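Local coordinates for Asp (Solanum tuberosum, PDB 3RFI), which forms the saposin-like domain of a plant aspartic protease and, as in other saposin-like proteins, probably interacts with membranes, at residues Ala79-Trp82 against Met83-Gln86. Sequence-based numbering, arbitrary orientation.
Sequences AVVW and MQNQ
Val80 and Gln84, one helical turn apart, illustrate how an α-helix pairs side chains at i and i+4 on the face it turns inward. A chi1 of 176° sets CG1 of Val80 beside its own carbonyl carbon, on the side where the glutamine passes, and CG1 lies 3.9 Å from OE1 of Gln84, the two side chains crossing at a slant. The glutamine runs back along the preceding turn: chi1 of -74° gives the direction, the chain stays extended beyond CG, and CG rests 3.5 Å from the carbonyl O of Val80. That same oxygen accepts the N-H of Gln84 (N to O 2.8 Å), one of four successive i to i+4 bonds in this continuous helix. The amide is held on its NE2 side by a hydrogen bond to the backbone O of Val27. Shortened to an alanine, this position would probably leave the Val27 carbonyl without its amide donor and uncover the flank of Val80.

The solvent side is far looser. Met83, exposed, leans back over the preceding turn, its CG 3.2 Å and its SD 4.0 Å from the carbonyl O of Ala79. The indole of Trp82 leads away from the 83-86 segment, and it is the backbone that joins this residue to the next turn, its carbonyl O accepting the N-H of Gln86 (N to O 3.0 Å). The ends of Asn85 and Gln86 lead away from the 79-82 segment to partners further along the chain, OD1 of Asn85 bonding NZ of Lys88 and OE1 of Gln86 bonding OG1 of Thr92.

Within the saposin-like fold, this part of helix 71-87 lies against helix 32-38 through Val80, which touches Pro32 and the disulfide-bonded Cys36, and through Val81 and Gln84 on Pro32, while the Gln84–Val27 bond ties it to helix 6-29.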
ATOM      1  N   ALA A  79      -2.216   2.968  15.365  1.00 23.54           N
ATOM      2  CA  ALA A  79      -1.265   3.620  14.505  1.00 23.86           C
ATOM      3  C   ALA A  79      -1.301   3.025  13.082  1.00 22.27           C
ATOM      4  O   ALA A  79      -1.242   3.795  12.149  1.00 21.56           O
ATOM      5  CB  ALA A  79       0.152   3.615  15.059  1.00 21.78           C
ATOM      6  N   VAL A  80      -1.361   1.694  12.931  1.00 21.28           N
ATOM      7  CA  VAL A  80      -1.399   1.054  11.605  1.00 20.08           C
ATOM      8  C   VAL A  80      -2.690   1.419  10.870  1.00 20.73           C
ATOM      9  O   VAL A  80      -2.651   1.737   9.696  1.00 20.10           O
ATOM     10  CB  VAL A  80      -1.214  -0.482  11.641  1.00 20.30           C
ATOM     11  CG1 VAL A  80      -1.370  -1.126  10.222  1.00 19.34           C
ATOM     12  CG2 VAL A  80       0.231  -0.791  12.207  1.00 19.68           C
ATOM     13  N   VAL A  81      -3.825   1.354  11.547  1.00 21.07           N
ATOM     14  CA  VAL A  81      -5.071   1.847  10.915  1.00 21.85           C
ATOM     15  C   VAL A  81      -4.907   3.309  10.421  1.00 21.38           C
ATOM     16  O   VAL A  81      -5.336   3.675   9.332  1.00 23.71           O
ATOM     17  CB  VAL A  81      -6.220   1.778  11.957  1.00 21.87           C
ATOM     18  CG1 VAL A  81      -7.454   2.561  11.460  1.00 24.83           C
ATOM     19  CG2 VAL A  81      -6.499   0.335  12.278  1.00 25.22           C
ATOM     20  N   TRP A  82      -4.289   4.151  11.210  1.00 21.47           N
ATOM     21  CA  TRP A  82      -4.078   5.507  10.722  1.00 21.60           C
ATOM     22  C   TRP A  82      -3.075   5.583   9.583  1.00 21.47           C
ATOM     23  O   TRP A  82      -3.223   6.454   8.723  1.00 23.09           O
ATOM     24  CB  TRP A  82      -3.668   6.396  11.855  1.00 22.19           C
ATOM     25  CG  TRP A  82      -4.837   6.725  12.723  1.00 24.76           C
ATOM     26  CD1 TRP A  82      -6.171   6.774  12.335  1.00 23.87           C
ATOM     27  CD2 TRP A  82      -4.799   7.121  14.084  1.00 25.12           C
ATOM     28  NE1 TRP A  82      -6.937   7.199  13.385  1.00 22.70           N
ATOM     29  CE2 TRP A  82      -6.130   7.404  14.476  1.00 22.14           C
ATOM     30  CE3 TRP A  82      -3.768   7.248  15.037  1.00 24.83           C
ATOM     31  CZ2 TRP A  82      -6.452   7.828  15.757  1.00 23.93           C
ATOM     32  CZ3 TRP A  82      -4.081   7.723  16.295  1.00 22.29           C
ATOM     33  CH2 TRP A  82      -5.422   7.967  16.661  1.00 26.72           C
ATOM     34  N   MET A  83      -2.032   4.711   9.595  1.00 20.64           N
ATOM     35  CA  MET A  83      -1.120   4.636   8.453  1.00 20.89           C
ATOM     36  C   MET A  83      -1.879   4.262   7.201  1.00 20.36           C
ATOM     37  O   MET A  83      -1.636   4.850   6.156  1.00 20.97           O
ATOM     38  CB  MET A  83       0.035   3.655   8.679  1.00 19.91           C
ATOM     39  CG  MET A  83       0.917   4.137   9.829  1.00 19.91           C
ATOM     40  SD  MET A  83       2.076   2.791  10.109  1.00 23.68           S
ATOM     41  CE  MET A  83       3.000   3.453  11.474  1.00 23.38           C
ATOM     42  N   GLN A  84      -2.758   3.280   7.306  1.00 21.45           N
ATOM     43  CA  GLN A  84      -3.542   2.863   6.153  1.00 22.79           C
ATOM     44  C   GLN A  84      -4.413   3.979   5.665  1.00 21.56           C
ATOM     45  O   GLN A  84      -4.631   4.078   4.466  1.00 22.14           O
ATOM     46  CB  GLN A  84      -4.459   1.708   6.488  1.00 22.03           C
ATOM     47  CG  GLN A  84      -3.679   0.355   6.642  1.00 29.87           C
ATOM     48  CD  GLN A  84      -4.602  -0.735   7.186  1.00 33.50           C
ATOM     49  OE1 GLN A  84      -4.838  -0.782   8.388  1.00 32.34           O
ATOM     50  NE2 GLN A  84      -5.193  -1.562   6.289  1.00 34.47           N
ATOM     51  N   ASN A  85      -4.948   4.760   6.598  1.00 20.91           N
ATOM     52  CA  ASN A  85      -5.811   5.868   6.174  1.00 23.00           C
ATOM     53  C   ASN A  85      -5.003   6.940   5.441  1.00 21.90           C
ATOM     54  O   ASN A  85      -5.531   7.493   4.451  1.00 25.04           O
ATOM     55  CB  ASN A  85      -6.525   6.519   7.333  1.00 23.35           C
ATOM     56  CG  ASN A  85      -7.758   7.244   6.884  1.00 27.74           C
ATOM     57  OD1 ASN A  85      -8.689   6.627   6.435  1.00 27.83           O
ATOM     58  ND2 ASN A  85      -7.778   8.576   7.032  1.00 25.94           N
ATOM     59  N   GLN A  86      -3.765   7.208   5.882  1.00 21.68           N
ATOM     60  CA  GLN A  86      -2.881   8.121   5.150  1.00 23.75           C
ATOM     61  C   GLN A  86      -2.669   7.553   3.756  1.00 23.82           C
ATOM     62  O   GLN A  86      -2.674   8.278   2.758  1.00 25.92           O
ATOM     63  CB  GLN A  86      -1.542   8.363   5.847  1.00 25.32           C
ATOM     64  CG  GLN A  86      -0.888   9.718   5.533  1.00 32.59           C
ATOM     65  CD  GLN A  86      -0.365   9.791   4.190  1.00 39.96           C
ATOM     66  OE1 GLN A  86      -0.604  10.778   3.449  1.00 44.84           O
ATOM     67  NE2 GLN A  86       0.362   8.754   3.807  1.00 37.18           N
TER